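Local coordinates for protein ebony (Drosophila melanogaster, PDB 6DYS) that joins beta-alanine to dopamine as beta-alanyl-dopamine synthase, its C-terminal condensation domain here holding the product, beta-alanyl-dopamine, at the N-[2-(3,4-dihydroxyphenyl)ethyl]-beta-alaninamide site. Sequence-based numbering; all coordinates share one arbitrary frame.

The N-[2-(3,4-dihydroxyphenyl)ethyl]-beta-alaninamide site. Residues 25, 29, 32, 44, 93, 96-97, 100, 122-125, 161-164. With HJ1 (N-[2-(3,4-dihydroxyphenyl)ethyl]-beta-alaninamide), chain B.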
loop_
_atom_site.group_PDB
_atom_site.type_symbol
_atom_site.label_atom_id
_atom_site.label_comp_id
_atom_site.label_asym_id
_atom_site.label_seq_id
_atom_site.Cartn_x
_atom_site.Cartn_y
_atom_site.Cartn_z
ATOM N N PHE A 25 -4.958 5.120 7.263
ATOM C CA PHE A 25 -4.178 4.180 8.061
ATOM C C PHE A 25 -4.266 4.417 9.557
ATOM O O PHE A 25 -4.385 3.452 10.315
ATOM C CB PHE A 25 -2.708 4.215 7.635
ATOM C CG PHE A 25 -2.425 3.419 6.398
ATOM C CD1 PHE A 25 -2.828 3.885 5.157
ATOM C CD2 PHE A 25 -1.776 2.196 6.473
ATOM C CE1 PHE A 25 -2.579 3.155 4.012
ATOM C CE2 PHE A 25 -1.526 1.460 5.330
ATOM C CZ PHE A 25 -1.928 1.942 4.098
ATOM N N ALA A 29 -5.663 0.893 10.372
ATOM C CA ALA A 29 -4.837 -0.179 9.837
ATOM C C ALA A 29 -4.884 -1.401 10.745
ATOM O O ALA A 29 -4.757 -1.289 11.968
ATOM C CB ALA A 29 -3.402 0.305 9.663
ATOM N N GLU A 32 -1.199 -2.119 12.719
ATOM C CA GLU A 32 -0.812 -1.143 13.738
ATOM C C GLU A 32 -1.732 -1.138 14.946
ATOM O O GLU A 32 -1.301 -0.719 16.024
ATOM C CB GLU A 32 -0.800 0.276 13.168
ATOM C CG GLU A 32 0.251 0.542 12.144
ATOM C CD GLU A 32 -0.237 0.285 10.746
ATOM O OE1 GLU A 32 -0.453 -0.896 10.401
ATOM O OE2 GLU A 32 -0.419 1.269 9.996
ATOM N N TYR A 44 3.136 8.293 9.876
ATOM C CA TYR A 44 2.854 8.106 8.456
ATOM C C TYR A 44 3.371 9.278 7.624
ATOM O O TYR A 44 4.020 9.076 6.590
ATOM C CB TYR A 44 1.353 7.909 8.239
ATOM C CG TYR A 44 0.769 6.738 9.002
ATOM C CD1 TYR A 44 0.939 5.434 8.548
ATOM C CD2 TYR A 44 0.046 6.934 10.173
ATOM C CE1 TYR A 44 0.412 4.360 9.242
ATOM C CE2 TYR A 44 -0.491 5.862 10.873
ATOM C CZ TYR A 44 -0.301 4.578 10.399
ATOM O OH TYR A 44 -0.828 3.509 11.079
ATOM N N LEU A 93 6.104 1.749 13.521
ATOM C CA LEU A 93 5.837 1.323 12.151
ATOM C C LEU A 93 6.983 0.508 11.564
ATOM O O LEU A 93 6.765 -0.236 10.601
ATOM C CB LEU A 93 5.571 2.530 11.249
ATOM C CG LEU A 93 4.266 3.306 11.446
ATOM C CD1 LEU A 93 4.047 4.295 10.308
ATOM C CD2 LEU A 93 3.105 2.359 11.552
ATOM N N VAL A 96 5.909 -2.922 11.489
ATOM C CA VAL A 96 5.022 -3.201 10.361
ATOM C C VAL A 96 5.833 -3.434 9.093
ATOM O O VAL A 96 5.605 -4.403 8.357
ATOM C CB VAL A 96 4.001 -2.060 10.177
ATOM C CG1 VAL A 96 3.249 -2.227 8.874
ATOM C CG2 VAL A 96 3.004 -2.031 11.339
ATOM N N PHE A 97 6.810 -2.562 8.827
ATOM C CA PHE A 97 7.567 -2.703 7.588
ATOM C C PHE A 97 8.512 -3.900 7.632
ATOM O O PHE A 97 8.724 -4.554 6.606
ATOM C CB PHE A 97 8.313 -1.408 7.283
ATOM C CG PHE A 97 7.424 -0.331 6.729
ATOM C CD1 PHE A 97 7.152 -0.270 5.373
ATOM C CD2 PHE A 97 6.829 0.601 7.568
ATOM C CE1 PHE A 97 6.319 0.713 4.859
ATOM C CE2 PHE A 97 5.996 1.590 7.060
ATOM C CZ PHE A 97 5.744 1.648 5.703
ATOM N N LEU A 100 6.255 -6.743 6.852
ATOM C CA LEU A 100 5.938 -6.782 5.429
ATOM C C LEU A 100 7.114 -7.322 4.623
ATOM O O LEU A 100 6.919 -8.076 3.662
ATOM C CB LEU A 100 5.530 -5.392 4.939
ATOM C CG LEU A 100 4.228 -4.842 5.538
ATOM C CD1 LEU A 100 3.990 -3.392 5.121
ATOM C CD2 LEU A 100 3.041 -5.704 5.144
ATOM N N SER A 122 2.972 -2.099 -5.423
ATOM C CA SER A 122 1.873 -1.275 -4.928
ATOM C C SER A 122 1.947 -1.324 -3.406
ATOM O O SER A 122 1.430 -2.252 -2.779
ATOM C CB SER A 122 0.535 -1.777 -5.458
ATOM O OG SER A 122 -0.552 -1.101 -4.841
ATOM N N PHE A 123 2.609 -0.336 -2.803
ATOM C CA PHE A 123 2.923 -0.433 -1.384
ATOM C C PHE A 123 1.984 0.362 -0.488
ATOM O O PHE A 123 1.878 0.047 0.701
ATOM C CB PHE A 123 4.380 -0.012 -1.128
ATOM C CG PHE A 123 4.635 1.469 -1.244
ATOM C CD1 PHE A 123 4.665 2.268 -0.114
ATOM C CD2 PHE A 123 4.891 2.051 -2.476
ATOM C CE1 PHE A 123 4.915 3.624 -0.207
ATOM C CE2 PHE A 123 5.148 3.409 -2.579
ATOM C CZ PHE A 123 5.161 4.196 -1.438
ATOM N N MET A 124 1.290 1.362 -1.017
ATOM C CA MET A 124 0.327 2.104 -0.221
ATOM C C MET A 124 -0.812 2.550 -1.116
ATOM O O MET A 124 -0.598 2.946 -2.266
ATOM C CB MET A 124 0.957 3.318 0.473
ATOM C CG MET A 124 1.677 2.962 1.768
ATOM S SD MET A 124 1.618 4.249 3.020
ATOM C CE MET A 124 3.300 4.850 2.953
ATOM N N MET A 125 -2.020 2.467 -0.575
ATOM C CA MET A 125 -3.226 2.907 -1.247
ATOM C C MET A 125 -4.130 3.513 -0.188
ATOM O O MET A 125 -4.166 3.035 0.948
ATOM C CB MET A 125 -3.911 1.740 -1.968
ATOM C CG MET A 125 -4.706 2.128 -3.194
ATOM S SD MET A 125 -5.310 0.684 -4.097
ATOM C CE MET A 125 -4.131 0.581 -5.441
ATOM N N THR A 161 2.061 -6.772 -4.165
ATOM C CA THR A 161 1.524 -6.039 -3.029
ATOM C C THR A 161 1.233 -7.013 -1.896
ATOM O O THR A 161 1.014 -8.206 -2.125
ATOM C CB THR A 161 0.256 -5.255 -3.419
ATOM O OG1 THR A 161 -0.084 -4.322 -2.384
ATOM C CG2 THR A 161 -0.921 -6.188 -3.653
ATOM N N THR A 162 1.258 -6.495 -0.671
ATOM C CA THR A 162 0.798 -7.223 0.507
ATOM C C THR A 162 -0.471 -6.554 1.011
ATOM O O THR A 162 -0.449 -5.381 1.393
ATOM C CB THR A 162 1.856 -7.249 1.608
ATOM O OG1 THR A 162 3.066 -7.775 1.072
ATOM C CG2 THR A 162 1.413 -8.139 2.755
ATOM N N ASN A 163 -1.572 -7.291 0.999
ATOM C CA ASN A 163 -2.849 -6.762 1.439
ATOM C C ASN A 163 -3.093 -7.213 2.870
ATOM O O ASN A 163 -3.002 -8.408 3.175
ATOM C CB ASN A 163 -3.979 -7.209 0.510
ATOM C CG ASN A 163 -3.905 -6.531 -0.850
ATOM O OD1 ASN A 163 -3.777 -5.314 -0.938
ATOM N ND2 ASN A 163 -3.979 -7.317 -1.913
ATOM N N THR A 164 -3.383 -6.249 3.742
ATOM C CA THR A 164 -3.470 -6.490 5.170
ATOM C C THR A 164 -4.854 -6.238 5.744
ATOM O O THR A 164 -5.038 -6.400 6.956
ATOM C CB THR A 164 -2.442 -5.625 5.914
ATOM O OG1 THR A 164 -2.655 -4.248 5.588
ATOM C CG2 THR A 164 -1.029 -6.019 5.514
HETATM C C02 HJ1 B . -2.830 -2.375 -0.787
HETATM C C03 HJ1 B . -1.555 -2.227 0.034
HETATM C C04 HJ1 B . -1.632 -0.994 1.000
HETATM C C07 HJ1 B . -0.518 -2.322 2.868
HETATM C C08 HJ1 B . 0.967 -2.063 3.308
HETATM C C09 HJ1 B . 1.071 -1.330 4.578
HETATM C C10 HJ1 B . 2.041 -0.325 4.729
HETATM C C11 HJ1 B . 2.150 0.378 5.942
HETATM C C12 HJ1 B . 1.299 0.086 6.990
HETATM C C14 HJ1 B . 0.324 -0.923 6.834
HETATM C C16 HJ1 B . 0.220 -1.623 5.619
HETATM N N01 HJ1 B . -2.576 -3.041 -2.074
HETATM N N06 HJ1 B . -1.112 -1.080 2.372
HETATM O O05 HJ1 B . -2.100 0.002 0.638
HETATM O O13 HJ1 B . 1.418 0.815 8.231
HETATM O O15 HJ1 B . -0.627 -1.267 7.968
HETATM O O HOH W 1 -2.377 -2.868 8.471
#
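Beta-alanyl-dopamine (HJ1), the product of Ebony, lies almost wholly buried in the C-terminal condensation domain, whose fold resembles that of the GNAT acyltransferases; its beta-alanyl arm runs between strands 119-127 and 158-163. At the catechol end Glu32, its chain bent at chi2 (92°) to bring the carboxylate round, accepts both hydroxyls: HJ1 O15 meets the syn lone pair of Glu32 OE1 at 2.5 Å, whereas HJ1 O13 approaches Glu32 OE2 from well above the carboxylate plane, at 2.6 Å. Leu100 lays CD1 over one face of the HJ1 catechol ring, 4.0 Å from the ring centroid. Phe25 turns its CE2 edge toward the opposite face, the planes of the Phe25 and HJ1 rings 77° apart. Phe97 comes edge-to-face as well, its CZ nearing the rim at HJ1 C11, while Val96 CG1 touches HJ1 C12. The amide carbonyl HJ1 O05 takes the backbone N-H of Met125, 2.7 Å from Met125 N but bent to 120° at the hydrogen. The terminal amine HJ1 N01 donates to Thr161 OG1 and to Asn163 OD1, each at 2.8 Å; the latter bond lies in the plane of the Asn163 carbonyl. In the second shell, Thr161 OG1 gives its own hydrogen to Ser122 O, which fixes its role as acceptor from the amine and ties the two strands together. Tyr44 OH donates at 2.5 Å to the anti lone pair of Glu32 OE2, probably steadying the carboxylate and favouring its charged form; Phe25 CB rests against a face of the Tyr44 ring. Thr164 OG1 reaches HJ1 O15 through a water. A glutamine in place of Glu32 would probably disturb catechol binding, since its amide nitrogen could not accept a hydroxyl as a carboxylate oxygen does.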